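Local coordinates for AlkZ (Streptomyces sahachiroi, PDB 5UUJ), which belongs to the AlkZ-like DNA glycosylases of the helix-turn-helix clan and contains modules resembling winged helices, at residues A[75-80]-A[175-180]; A[133-138]-A[186-191]; A[99-104]-A[169-174]; A[41-46]-A[81-86]; A[140-145]-A[157-162]. All coordinates share one frame; numbering follows the deposited sequence.

Contact 1 of 5, residues A[75-80]-A[175-180]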
# COMPACT_ATOMS: atom_id res chain seq x y z
N LYS A 75 -0.17 1.50 11.86
CA LYS A 75 0.32 0.34 11.13
C LYS A 75 -0.61 -0.83 11.38
O LYS A 75 -0.86 -1.21 12.53
CB LYS A 75 1.75 -0.01 11.56
CG LYS A 75 2.77 1.07 11.25
CD LYS A 75 4.13 0.77 11.88
CE LYS A 75 4.75 -0.48 11.29
NZ LYS A 75 6.14 -0.70 11.79
N THR A 76 -1.14 -1.39 10.31
CA THR A 76 -2.03 -2.54 10.41
C THR A 76 -2.11 -3.26 9.07
O THR A 76 -1.58 -2.79 8.06
CB THR A 76 -3.44 -2.12 10.88
OG1 THR A 76 -4.20 -3.28 11.24
CG2 THR A 76 -4.18 -1.34 9.79
N TRP A 77 -2.78 -4.41 9.07
CA TRP A 77 -2.94 -5.20 7.86
C TRP A 77 -4.17 -4.75 7.11
O TRP A 77 -5.26 -4.66 7.68
CB TRP A 77 -3.01 -6.69 8.21
CG TRP A 77 -1.74 -7.19 8.80
CD1 TRP A 77 -0.77 -7.91 8.16
CD2 TRP A 77 -1.27 -7.00 10.14
NE1 TRP A 77 0.26 -8.19 9.02
CE2 TRP A 77 -0.02 -7.64 10.24
CE3 TRP A 77 -1.80 -6.36 11.27
CZ2 TRP A 77 0.72 -7.66 11.42
CZ3 TRP A 77 -1.06 -6.37 12.44
CH2 TRP A 77 0.18 -7.02 12.51
N ALA A 78 -3.99 -4.44 5.83
CA ALA A 78 -5.07 -3.92 4.99
C ALA A 78 -5.09 -4.64 3.64
O ALA A 78 -5.35 -5.85 3.59
CB ALA A 78 -4.91 -2.41 4.81
N MSE A 79 -4.81 -3.92 2.56
CA MSE A 79 -4.96 -4.46 1.21
C MSE A 79 -4.12 -5.71 0.98
O MSE A 79 -2.93 -5.74 1.31
CB MSE A 79 -4.59 -3.41 0.16
CG MSE A 79 -5.73 -2.47 -0.20
SE MSE A 79 -6.30 -1.33 1.29
CE MSE A 79 -4.60 -0.38 1.52
N ARG A 80 -4.76 -6.74 0.42
CA ARG A 80 -4.10 -8.01 0.12
C ARG A 80 -3.55 -8.67 1.38
O ARG A 80 -2.73 -9.58 1.31
CB ARG A 80 -2.98 -7.80 -0.91
CG ARG A 80 -3.44 -7.05 -2.16
CD ARG A 80 -2.32 -6.81 -3.15
NE ARG A 80 -1.19 -6.08 -2.57
CZ ARG A 80 -1.15 -4.76 -2.38
NH1 ARG A 80 -2.18 -3.99 -2.73
NH2 ARG A 80 -0.08 -4.21 -1.84
N LEU A 175 -7.58 -4.64 16.20
CA LEU A 175 -6.16 -4.62 16.52
C LEU A 175 -5.34 -3.88 15.48
O LEU A 175 -5.70 -3.82 14.30
CB LEU A 175 -5.60 -6.04 16.72
CG LEU A 175 -5.37 -7.03 15.56
CD1 LEU A 175 -4.13 -6.72 14.74
CD2 LEU A 175 -5.23 -8.43 16.14
N CYS A 176 -4.23 -3.31 15.95
CA CYS A 176 -3.25 -2.65 15.10
C CYS A 176 -1.95 -2.62 15.88
O CYS A 176 -1.93 -3.04 17.04
CB CYS A 176 -3.70 -1.24 14.71
SG CYS A 176 -3.92 -0.13 16.13
N HIS A 177 -0.88 -2.13 15.27
CA HIS A 177 0.38 -1.99 15.99
C HIS A 177 0.27 -0.93 17.07
O HIS A 177 -0.32 0.13 16.86
CB HIS A 177 1.52 -1.63 15.05
CG HIS A 177 2.07 -2.79 14.27
ND1 HIS A 177 3.41 -2.90 13.96
CD2 HIS A 177 1.47 -3.88 13.75
CE1 HIS A 177 3.61 -4.01 13.28
NE2 HIS A 177 2.45 -4.63 13.14
N GLY A 178 0.86 -1.21 18.23
CA GLY A 178 1.11 -0.18 19.22
C GLY A 178 2.52 0.32 19.02
O GLY A 178 3.18 -0.05 18.05
N PRO A 179 3.00 1.18 19.93
CA PRO A 179 4.40 1.58 19.87
C PRO A 179 5.31 0.38 20.09
O PRO A 179 4.98 -0.47 20.92
CB PRO A 179 4.54 2.60 21.01
CG PRO A 179 3.12 2.98 21.38
CD PRO A 179 2.30 1.78 21.08
N ASN A 180 6.41 0.29 19.36
CA ASN A 180 7.35 -0.80 19.57
C ASN A 180 7.93 -0.74 20.98
O ASN A 180 8.27 0.34 21.47
CB ASN A 180 8.48 -0.77 18.55
CG ASN A 180 8.01 -1.08 17.14
OD1 ASN A 180 6.93 -1.63 16.94
ND2 ASN A 180 8.83 -0.73 16.15
O HOH W 1 -0.55 1.56 14.56
O HOH W 2 5.85 -1.43 14.57
O HOH W 3 -6.88 -2.56 12.36
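Lys75 and Trp77 approach the imidazole of His177 from different directions. CB of Lys75 lies off-centre above the ring, 4.3 Å from its centroid, as a CH-pi contact. A bend at chi3 (64°) puts Lys75 CE 3.8 Å from ND1 of His177. Trp77 comes instead to the imidazole rim: its CH2 is 3.4 Å from NE2 of His177, and the two side chains cross at about a right angle with their ring planes 54° apart. Trp77 CZ3 also rests on CD1 of Leu175, while CB of Thr76 packs on CB of Cys176. One direct backbone bond ties the strands, from His177 N to Lys75 O (2.9 Å), nearly straight at hydrogen and nearly along the C=O axis. Waters extend this link: one joins Lys75 N to His177 O, another joins Thr76 OG1 to Leu175 O, and a third gathers Lys75 NZ, His177 ND1 and Asn180 OD1. Two three-stranded sheets, each with the 1-3-2 order of a winged helix, thus meet through their outermost strands 74-77 and 176-177. The chemistry implies a seam held by aromatic packing and hydration, with a single direct main-chain bond rather than continuous beta pairing.

Contact 2 of 5, residues A[133-138]-A[186-191]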
# COMPACT_ATOMS: atom_id res chain seq x y z
N GLY A 133 -7.05 -0.00 25.48
CA GLY A 133 -6.20 0.84 26.31
C GLY A 133 -5.02 0.07 26.88
O GLY A 133 -4.46 0.45 27.91
N VAL A 134 -4.66 -1.01 26.19
CA VAL A 134 -3.59 -1.90 26.64
C VAL A 134 -2.68 -2.26 25.47
O VAL A 134 -3.15 -2.51 24.35
CB VAL A 134 -4.17 -3.19 27.26
CG1 VAL A 134 -3.05 -4.10 27.75
CG2 VAL A 134 -5.12 -2.86 28.40
N VAL A 135 -1.38 -2.30 25.73
CA VAL A 135 -0.38 -2.62 24.72
C VAL A 135 0.33 -3.92 25.08
O VAL A 135 0.92 -4.04 26.15
CB VAL A 135 0.66 -1.48 24.59
CG1 VAL A 135 1.69 -1.80 23.52
CG2 VAL A 135 -0.04 -0.17 24.27
N LEU A 136 0.27 -4.90 24.17
CA LEU A 136 0.83 -6.23 24.42
C LEU A 136 1.63 -6.74 23.23
O LEU A 136 1.28 -6.48 22.07
CB LEU A 136 -0.28 -7.23 24.74
CG LEU A 136 -1.16 -6.96 25.96
CD1 LEU A 136 -2.27 -8.00 26.02
CD2 LEU A 136 -0.36 -6.97 27.24
N THR A 137 2.69 -7.49 23.51
CA THR A 137 3.40 -8.22 22.47
C THR A 137 2.51 -9.36 21.98
O THR A 137 1.45 -9.62 22.55
CB THR A 137 4.73 -8.80 22.98
OG1 THR A 137 4.48 -9.78 24.00
CG2 THR A 137 5.61 -7.70 23.56
N ARG A 138 2.93 -10.04 20.92
CA ARG A 138 2.20 -11.19 20.42
C ARG A 138 2.07 -12.26 21.50
O ARG A 138 0.98 -12.74 21.79
CB ARG A 138 2.89 -11.78 19.19
CG ARG A 138 2.30 -13.10 18.71
CD ARG A 138 3.07 -13.65 17.52
NE ARG A 138 4.50 -13.82 17.83
CZ ARG A 138 5.04 -14.94 18.31
NH1 ARG A 138 4.31 -16.02 18.53
NH2 ARG A 138 6.35 -14.97 18.55
N THR A 186 4.25 -4.62 19.19
CA THR A 186 3.13 -4.68 20.12
C THR A 186 1.81 -4.50 19.38
O THR A 186 1.78 -3.99 18.26
CB THR A 186 3.22 -3.60 21.21
OG1 THR A 186 3.09 -2.30 20.61
CG2 THR A 186 4.54 -3.69 21.95
N PHE A 187 0.72 -4.92 20.03
CA PHE A 187 -0.62 -4.78 19.48
C PHE A 187 -1.49 -3.98 20.44
O PHE A 187 -1.29 -4.02 21.65
CB PHE A 187 -1.25 -6.15 19.23
CG PHE A 187 -0.52 -6.97 18.21
CD1 PHE A 187 -0.79 -6.83 16.86
CD2 PHE A 187 0.43 -7.90 18.59
CE1 PHE A 187 -0.13 -7.59 15.92
CE2 PHE A 187 1.09 -8.67 17.66
CZ PHE A 187 0.81 -8.51 16.31
N THR A 188 -2.47 -3.26 19.89
CA THR A 188 -3.43 -2.55 20.72
C THR A 188 -4.73 -2.28 19.95
O THR A 188 -4.81 -2.55 18.75
CB THR A 188 -2.84 -1.21 21.24
OG1 THR A 188 -3.64 -0.73 22.33
CG2 THR A 188 -2.78 -0.16 20.14
N LEU A 189 -5.73 -1.78 20.66
CA LEU A 189 -7.03 -1.46 20.06
C LEU A 189 -6.99 -0.10 19.37
O LEU A 189 -6.64 0.90 20.00
CB LEU A 189 -8.12 -1.48 21.13
CG LEU A 189 -9.56 -1.31 20.65
CD1 LEU A 189 -10.04 -2.58 19.94
CD2 LEU A 189 -10.47 -0.97 21.81
N PRO A 190 -7.33 -0.04 18.06
CA PRO A 190 -7.34 1.23 17.34
C PRO A 190 -8.18 2.32 18.02
O PRO A 190 -7.76 3.48 18.07
CB PRO A 190 -7.95 0.85 15.98
CG PRO A 190 -7.57 -0.58 15.80
CD PRO A 190 -7.60 -1.18 17.17
N ALA A 191 -9.33 1.94 18.56
CA ALA A 191 -10.22 2.89 19.20
C ALA A 191 -9.56 3.58 20.40
O ALA A 191 -9.70 4.79 20.57
CB ALA A 191 -11.50 2.19 19.64
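Leu136 and Phe187 form an antiparallel hydrogen-bonded pair, with Leu136 N to Phe187 O at 3.1 Å and Phe187 N to Leu136 O at 2.6 Å, a short value at this resolution. Where regular pairing stops, the hydroxyl of Thr188 takes over. OG1, anti to the backbone N (chi1 -164°), donates to Val134 O over 2.7 Å from well above that carbonyl's plane. Val135 leans its CG1 branch against Thr186, whose own OG1 bonds to Pro179 O. The Phe187 ring turns its rim to the start of helix 138-146, CE2 lying 3.9 Å from CB of Arg138; Trp162 meets the same ring nearly perpendicularly. Thr137 is the N-cap of that helix, its OG1 accepting from Glu140 N. This is the first-to-third strand pairing of a 1-3-2 sheet, the order found in winged helices. Both main-chain bonds therefore belong to the Leu136-Phe187 pair, the Thr188 hydroxyl fastens the loop at Val134 leading into the strand, and the phenylalanine rim links the sheet to helix 138-146.

Contact 3 of 5, residues A[99-104]-A[169-174]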
# COMPACT_ATOMS: atom_id res chain seq x y z
N ALA A 99 -12.65 -6.80 5.13
CA ALA A 99 -13.49 -7.71 5.91
C ALA A 99 -14.59 -8.30 5.03
O ALA A 99 -14.99 -9.45 5.21
CB ALA A 99 -14.10 -6.98 7.10
N ASN A 100 -15.05 -7.51 4.06
CA ASN A 100 -16.11 -7.94 3.16
C ASN A 100 -15.71 -9.13 2.29
O ASN A 100 -16.56 -9.88 1.82
CB ASN A 100 -16.55 -6.77 2.28
CG ASN A 100 -17.65 -7.15 1.29
OD1 ASN A 100 -18.79 -7.40 1.69
ND2 ASN A 100 -17.31 -7.18 0.01
N THR A 101 -14.41 -9.32 2.08
CA THR A 101 -13.94 -10.44 1.25
C THR A 101 -14.19 -11.78 1.93
O THR A 101 -14.30 -12.80 1.26
CB THR A 101 -12.43 -10.33 0.92
OG1 THR A 101 -11.66 -10.51 2.12
CG2 THR A 101 -12.11 -8.98 0.30
N GLY A 102 -14.28 -11.76 3.26
CA GLY A 102 -14.56 -12.96 4.04
C GLY A 102 -13.62 -14.10 3.71
O GLY A 102 -14.05 -15.25 3.58
N SER A 103 -12.34 -13.79 3.57
CA SER A 103 -11.33 -14.77 3.18
C SER A 103 -11.20 -15.90 4.19
O SER A 103 -10.89 -17.04 3.83
CB SER A 103 -9.98 -14.10 3.00
OG SER A 103 -9.50 -13.60 4.23
N TRP A 104 -11.44 -15.59 5.46
CA TRP A 104 -11.27 -16.55 6.54
C TRP A 104 -12.47 -17.50 6.64
O TRP A 104 -12.45 -18.44 7.44
CB TRP A 104 -11.06 -15.83 7.87
CG TRP A 104 -12.28 -15.10 8.35
CD1 TRP A 104 -13.21 -15.56 9.23
CD2 TRP A 104 -12.69 -13.78 7.98
NE1 TRP A 104 -14.19 -14.61 9.43
CE2 TRP A 104 -13.89 -13.51 8.67
CE3 TRP A 104 -12.17 -12.80 7.12
CZ2 TRP A 104 -14.57 -12.30 8.54
CZ3 TRP A 104 -12.85 -11.60 6.99
CH2 TRP A 104 -14.04 -11.36 7.70
N LEU A 169 -8.97 -9.91 12.27
CA LEU A 169 -9.10 -9.01 13.41
C LEU A 169 -8.66 -7.60 13.02
O LEU A 169 -9.30 -6.62 13.41
CB LEU A 169 -8.28 -9.51 14.60
CG LEU A 169 -8.96 -10.48 15.57
CD1 LEU A 169 -9.63 -11.63 14.85
CD2 LEU A 169 -7.95 -11.01 16.58
N ALA A 170 -7.58 -7.51 12.26
CA ALA A 170 -7.11 -6.22 11.77
C ALA A 170 -8.19 -5.60 10.89
O ALA A 170 -8.53 -4.43 11.04
CB ALA A 170 -5.81 -6.37 11.00
N TRP A 171 -8.74 -6.40 9.98
CA TRP A 171 -9.75 -5.93 9.05
C TRP A 171 -11.03 -5.49 9.76
O TRP A 171 -11.73 -4.61 9.28
CB TRP A 171 -10.08 -7.02 8.03
CG TRP A 171 -8.96 -7.34 7.10
CD1 TRP A 171 -7.83 -6.60 6.88
CD2 TRP A 171 -8.85 -8.49 6.25
NE1 TRP A 171 -7.03 -7.21 5.95
CE2 TRP A 171 -7.63 -8.38 5.55
CE3 TRP A 171 -9.67 -9.60 6.01
CZ2 TRP A 171 -7.22 -9.33 4.63
CZ3 TRP A 171 -9.25 -10.55 5.10
CH2 TRP A 171 -8.04 -10.41 4.42
N ARG A 172 -11.32 -6.11 10.90
CA ARG A 172 -12.51 -5.74 11.68
C ARG A 172 -12.22 -4.56 12.60
O ARG A 172 -13.13 -4.02 13.23
CB ARG A 172 -13.01 -6.94 12.48
CG ARG A 172 -13.99 -7.80 11.69
CD ARG A 172 -14.10 -9.20 12.25
NE ARG A 172 -15.19 -9.94 11.61
CZ ARG A 172 -15.63 -11.13 12.02
NH1 ARG A 172 -15.09 -11.73 13.07
NH2 ARG A 172 -16.62 -11.71 11.37
N GLY A 173 -10.95 -4.16 12.67
CA GLY A 173 -10.56 -2.96 13.40
C GLY A 173 -10.41 -3.14 14.90
O GLY A 173 -10.54 -2.17 15.65
N VAL A 174 -10.12 -4.36 15.35
CA VAL A 174 -9.95 -4.62 16.78
C VAL A 174 -8.48 -4.75 17.17
O VAL A 174 -8.17 -4.95 18.34
CB VAL A 174 -10.71 -5.90 17.23
CG1 VAL A 174 -12.20 -5.75 16.97
CG2 VAL A 174 -10.16 -7.14 16.54
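Trp171 points the rim of its six-membered ring at segment 99-104, where Ser103 OG stands 3.2 Å from CZ3, near the ring plane. Trp104 meets the same rim from a neighbouring direction: the two indoles run antiparallel alongside one another, CZ3 of Trp104 lying 3.9 Å from CE3 of Trp171. At the base of the Trp171 side chain, Ala99 CB packs 4.1 Å from CB of Trp171. Arg172 completes the first shell: CZ2 of Trp104 sits over one face of its guanidinium, 3.5 Å from NH2, with the planes 74° apart. The indole thus offers its edge, not its face, to the charged group.

Further out, the polar ends are fixed by other partners. Trp171 NE1 bonds to Ala78 O, and Arg172 NH1 forms a salt bridge with Asp121 and also bonds to Thr124. With CG between its backbone N and carbonyl carbon (chi1 68°), Trp104 starts its indole toward Trp171 and Arg172, and CA of Gly102 lies over one face of the ring. Helix 162-172 closes in a Schellman motif at Gly173, with Val174 N bonded back to Leu169 O at 3.1 Å. Van der Waals packing across aromatic edges therefore joins the end of helix 91-100 and the 3-10 turn after it to the last turn of helix 162-172, while the outside partners Ala78 and Asp121 orient Trp171 and Arg172.

Contact 4 of 5, residues A[41-46]-A[81-86]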
# COMPACT_ATOMS: atom_id res chain seq x y z
N GLN A 41 2.90 0.18 1.72
CA GLN A 41 3.33 -1.12 2.22
C GLN A 41 4.50 -0.92 3.16
O GLN A 41 5.47 -0.24 2.82
CB GLN A 41 3.71 -2.07 1.08
CG GLN A 41 2.68 -3.18 0.86
CD GLN A 41 3.24 -4.46 0.24
OE1 GLN A 41 2.56 -5.13 -0.53
NE2 GLN A 41 4.48 -4.81 0.59
N ALA A 42 4.41 -1.52 4.35
CA ALA A 42 5.35 -1.25 5.43
C ALA A 42 5.87 -2.51 6.10
O ALA A 42 6.26 -2.47 7.26
CB ALA A 42 4.69 -0.35 6.46
N GLN A 43 5.89 -3.62 5.37
CA GLN A 43 6.40 -4.86 5.94
C GLN A 43 7.91 -4.73 6.15
O GLN A 43 8.44 -5.20 7.16
CB GLN A 43 6.09 -6.05 5.03
CG GLN A 43 6.53 -7.39 5.61
CD GLN A 43 5.99 -7.63 7.01
OE1 GLN A 43 4.78 -7.68 7.23
NE2 GLN A 43 6.90 -7.79 7.97
N VAL A 44 8.57 -4.10 5.20
CA VAL A 44 9.96 -3.69 5.35
C VAL A 44 9.96 -2.20 5.68
O VAL A 44 9.70 -1.36 4.82
CB VAL A 44 10.80 -3.97 4.09
CG1 VAL A 44 12.26 -3.61 4.33
CG2 VAL A 44 10.66 -5.43 3.67
N TRP A 45 10.25 -1.87 6.94
CA TRP A 45 10.06 -0.51 7.43
C TRP A 45 10.95 0.50 6.72
O TRP A 45 10.50 1.59 6.36
CB TRP A 45 10.31 -0.44 8.94
CG TRP A 45 10.01 0.90 9.50
CD1 TRP A 45 10.90 1.78 10.05
CD2 TRP A 45 8.74 1.55 9.53
NE1 TRP A 45 10.25 2.92 10.44
CE2 TRP A 45 8.92 2.81 10.13
CE3 TRP A 45 7.45 1.18 9.11
CZ2 TRP A 45 7.87 3.70 10.33
CZ3 TRP A 45 6.41 2.07 9.31
CH2 TRP A 45 6.62 3.31 9.91
N SER A 46 12.21 0.14 6.50
CA SER A 46 13.17 1.03 5.86
C SER A 46 12.70 1.43 4.47
O SER A 46 12.96 2.54 4.00
CB SER A 46 14.55 0.39 5.79
OG SER A 46 14.52 -0.84 5.09
N GLY A 81 -4.01 -8.22 2.54
CA GLY A 81 -3.59 -8.78 3.81
C GLY A 81 -2.20 -8.38 4.26
O GLY A 81 -1.68 -8.92 5.24
N THR A 82 -1.57 -7.44 3.55
CA THR A 82 -0.22 -7.02 3.89
C THR A 82 -0.22 -5.81 4.83
O THR A 82 -1.16 -5.02 4.85
CB THR A 82 0.61 -6.66 2.64
OG1 THR A 82 0.04 -5.53 1.99
CG2 THR A 82 0.65 -7.83 1.67
N LEU A 83 0.86 -5.68 5.60
CA LEU A 83 1.02 -4.58 6.54
C LEU A 83 1.15 -3.24 5.81
O LEU A 83 2.01 -3.07 4.95
CB LEU A 83 2.26 -4.82 7.41
CG LEU A 83 2.48 -3.84 8.56
CD1 LEU A 83 1.37 -3.97 9.59
CD2 LEU A 83 3.85 -4.09 9.19
N HIS A 84 0.27 -2.30 6.18
CA HIS A 84 0.24 -0.97 5.57
C HIS A 84 0.33 0.13 6.60
O HIS A 84 -0.16 -0.01 7.72
CB HIS A 84 -1.06 -0.77 4.78
CG HIS A 84 -1.04 -1.29 3.38
ND1 HIS A 84 -1.30 -2.61 3.07
CD2 HIS A 84 -0.83 -0.66 2.20
CE1 HIS A 84 -1.22 -2.77 1.76
NE2 HIS A 84 -0.94 -1.60 1.21
N LEU A 85 0.96 1.24 6.22
CA LEU A 85 0.75 2.51 6.90
C LEU A 85 -0.57 3.09 6.41
O LEU A 85 -0.86 3.04 5.21
CB LEU A 85 1.90 3.49 6.63
CG LEU A 85 3.20 3.32 7.42
CD1 LEU A 85 4.32 4.11 6.77
CD2 LEU A 85 3.01 3.76 8.86
N LEU A 86 -1.37 3.62 7.33
CA LEU A 86 -2.61 4.30 6.98
C LEU A 86 -2.85 5.48 7.92
O LEU A 86 -2.36 5.50 9.05
CB LEU A 86 -3.80 3.34 7.06
CG LEU A 86 -3.83 2.15 6.10
CD1 LEU A 86 -4.88 1.15 6.53
CD2 LEU A 86 -4.09 2.62 4.68
O HOH W 4 2.88 -7.87 5.56
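The aliphatic part of Gln41 overlaps one face of the His84 imidazole, CG lying 4.3 Å from the ring centroid in a CH-pi contact. The two are a non-hydrogen-bonded antiparallel pair in a three-stranded sheet of order 1-3-2, consistent with a winged helix. Beyond CG the Gln41 chain runs extended across Thr82, and its OE1 is bound by Arg80 NH2. His84 is held by ND1 donating to Thr82 O (3.0 Å), with the oxygen near the ring plane. A backbone bond follows, Ala42 N to Leu83 O at 2.9 Å. Leu85 receives CB of Ala42 against its CG and presents CD2 to the edge of Trp45, 3.8 Å from CH2. CG anti to the backbone N (chi1 -175°) starts the Trp45 indole toward Leu85, and Asn65 holds its NE1. A bend at chi2 (53°) turns CD of Gln43 toward Leu83, whose CB is 3.8 Å from Gln43 OE1. One water donates to Gln43 OE1 over a short 2.5 Å and accepts from Leu83 N.

Contact 5 of 5, residues A[140-145]-A[157-162]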
# COMPACT_ATOMS: atom_id res chain seq x y z
N GLU A 140 2.42 -12.01 24.74
CA GLU A 140 1.63 -11.54 25.86
C GLU A 140 0.13 -11.63 25.55
O GLU A 140 -0.66 -12.03 26.40
CB GLU A 140 2.00 -10.10 26.22
CG GLU A 140 3.32 -9.98 26.96
CD GLU A 140 3.70 -8.54 27.27
OE1 GLU A 140 3.14 -7.63 26.63
OE2 GLU A 140 4.55 -8.33 28.16
N LEU A 141 -0.24 -11.28 24.32
CA LEU A 141 -1.64 -11.33 23.91
C LEU A 141 -2.14 -12.77 23.81
O LEU A 141 -3.25 -13.09 24.24
CB LEU A 141 -1.84 -10.61 22.57
CG LEU A 141 -3.24 -10.69 21.95
CD1 LEU A 141 -4.30 -10.15 22.91
CD2 LEU A 141 -3.28 -9.93 20.64
N VAL A 142 -1.32 -13.64 23.23
CA VAL A 142 -1.68 -15.04 23.07
C VAL A 142 -1.81 -15.70 24.44
O VAL A 142 -2.68 -16.55 24.65
CB VAL A 142 -0.65 -15.81 22.21
CG1 VAL A 142 -0.87 -17.32 22.28
CG2 VAL A 142 -0.71 -15.34 20.77
N THR A 143 -0.95 -15.30 25.37
CA THR A 143 -0.99 -15.83 26.73
C THR A 143 -2.29 -15.45 27.43
O THR A 143 -2.88 -16.25 28.14
CB THR A 143 0.21 -15.34 27.56
OG1 THR A 143 1.43 -15.84 26.98
CG2 THR A 143 0.13 -15.82 29.01
N ARG A 144 -2.74 -14.21 27.21
CA ARG A 144 -4.01 -13.76 27.76
C ARG A 144 -5.16 -14.59 27.19
O ARG A 144 -6.06 -15.01 27.92
CB ARG A 144 -4.25 -12.28 27.45
CG ARG A 144 -3.44 -11.31 28.31
CD ARG A 144 -3.90 -11.32 29.76
NE ARG A 144 -5.34 -11.10 29.88
CZ ARG A 144 -5.93 -9.90 29.91
NH1 ARG A 144 -5.20 -8.80 29.84
NH2 ARG A 144 -7.25 -9.82 30.02
N LEU A 145 -5.12 -14.82 25.89
CA LEU A 145 -6.17 -15.55 25.19
C LEU A 145 -6.32 -16.99 25.67
O LEU A 145 -7.43 -17.44 25.96
CB LEU A 145 -5.92 -15.53 23.68
CG LEU A 145 -6.14 -14.19 22.98
CD1 LEU A 145 -5.51 -14.19 21.58
CD2 LEU A 145 -7.62 -13.86 22.91
N ARG A 157 -1.84 -23.52 17.69
CA ARG A 157 -2.34 -22.92 16.45
C ARG A 157 -2.10 -21.41 16.43
O ARG A 157 -1.72 -20.84 15.41
CB ARG A 157 -3.83 -23.20 16.27
CG ARG A 157 -4.18 -24.66 15.97
CD ARG A 157 -3.72 -25.08 14.59
NE ARG A 157 -4.40 -26.29 14.14
CZ ARG A 157 -4.19 -26.89 12.97
NH1 ARG A 157 -3.31 -26.38 12.11
NH2 ARG A 157 -4.86 -27.98 12.65
N LEU A 158 -2.32 -20.76 17.58
CA LEU A 158 -2.27 -19.30 17.65
C LEU A 158 -0.85 -18.75 17.55
O LEU A 158 -0.63 -17.73 16.90
CB LEU A 158 -2.92 -18.81 18.95
CG LEU A 158 -4.45 -18.88 19.00
CD1 LEU A 158 -4.95 -18.54 20.39
CD2 LEU A 158 -5.08 -17.95 17.97
N ARG A 159 0.11 -19.42 18.18
CA ARG A 159 1.48 -18.93 18.19
C ARG A 159 2.14 -19.08 16.82
O ARG A 159 2.74 -18.14 16.30
CB ARG A 159 2.32 -19.64 19.25
CG ARG A 159 1.91 -19.32 20.68
CD ARG A 159 3.03 -19.61 21.67
NE ARG A 159 2.53 -19.71 23.04
CZ ARG A 159 2.27 -18.66 23.83
NH1 ARG A 159 2.44 -17.43 23.39
NH2 ARG A 159 1.82 -18.86 25.06
N SER A 160 2.03 -20.28 16.25
CA SER A 160 2.72 -20.59 15.00
C SER A 160 2.10 -19.87 13.80
O SER A 160 2.81 -19.53 12.85
CB SER A 160 2.72 -22.10 14.75
OG SER A 160 1.40 -22.59 14.61
N GLY A 161 0.79 -19.65 13.84
CA GLY A 161 0.07 -19.04 12.74
C GLY A 161 -0.61 -17.72 13.09
O GLY A 161 -1.66 -17.40 12.54
N TRP A 162 -0.02 -16.97 14.01
CA TRP A 162 -0.59 -15.69 14.43
C TRP A 162 -0.71 -14.72 13.26
O TRP A 162 -1.68 -13.98 13.15
CB TRP A 162 0.25 -15.05 15.53
CG TRP A 162 -0.34 -13.78 16.04
CD1 TRP A 162 0.24 -12.54 16.04
CD2 TRP A 162 -1.65 -13.61 16.59
NE1 TRP A 162 -0.63 -11.61 16.58
CE2 TRP A 162 -1.80 -12.24 16.92
CE3 TRP A 162 -2.72 -14.48 16.85
CZ2 TRP A 162 -2.96 -11.73 17.49
CZ3 TRP A 162 -3.88 -13.97 17.42
CH2 TRP A 162 -3.99 -12.60 17.73
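Val142 is the central bump, pushed between Leu158 and Arg159 on the facing helix. Its CG1 branch, anti to the backbone N (chi1 169°), reaches 4.2 Å from CB of Leu158 and lies over one face of the Arg159 guanidinium, 3.5 Å from NH1. The arginine chain runs extended from CG to NE past this methyl, and chi4 (-81°) turns CZ so that the guanidinium face meets CG1, making a shallow hollow with Leu158 on the other flank. CG2 of Val142 points on toward Trp162, brushing CE3.

Leu141 supplies the second bump. Its CD2 comes 3.6 Å from CZ2 of Trp162, the two side chains crossing at about a right angle, and CD1 of Leu145 approaches CH2 of the same indole more loosely. The benzo side of the indole thus meets methyls from Leu141, Val142 and Leu145, one turn of helix 138-146. Strand 136-137, helices 138-146, 155-160 and 162-172, then strands 176-177 and 186-188 follow in the order of a winged helix, consistent with the helix-turn-helix clan. The inward leucines of helix 138-146 also press on helix 117-130 through Ile130.

At the outer margin, Thr143 OG1 lies at the edge of the Arg159 guanidinium, 3.6 Å from NH2, but its hydrogen bond goes to Asp139 O. The firm partner of Arg159 NH2 is Glu155, by a salt bridge.

Overall arrangement
Contact 1 is where the two three-stranded sheets meet: contact 4 pairs strands of one, contact 2 pairs strands of the other, and their centres lie about 8 Å and 10 Å from that of contact 1. Contacts 2 and 4 do not touch, their nearest atoms being about 7 Å apart. Trp77 reaches from contact 1 to Phe187 of contact 2, and Arg138 of contact 2 packs on Trp162 of contact 5. Contact 3 joins in through Trp171, packed on Gly81 of contact 4. Contacts 4 and 5 are the extremes, with centres about 22 Å apart. Helix 162-172 spans contacts 5 and 3, beginning at one and ending at the other.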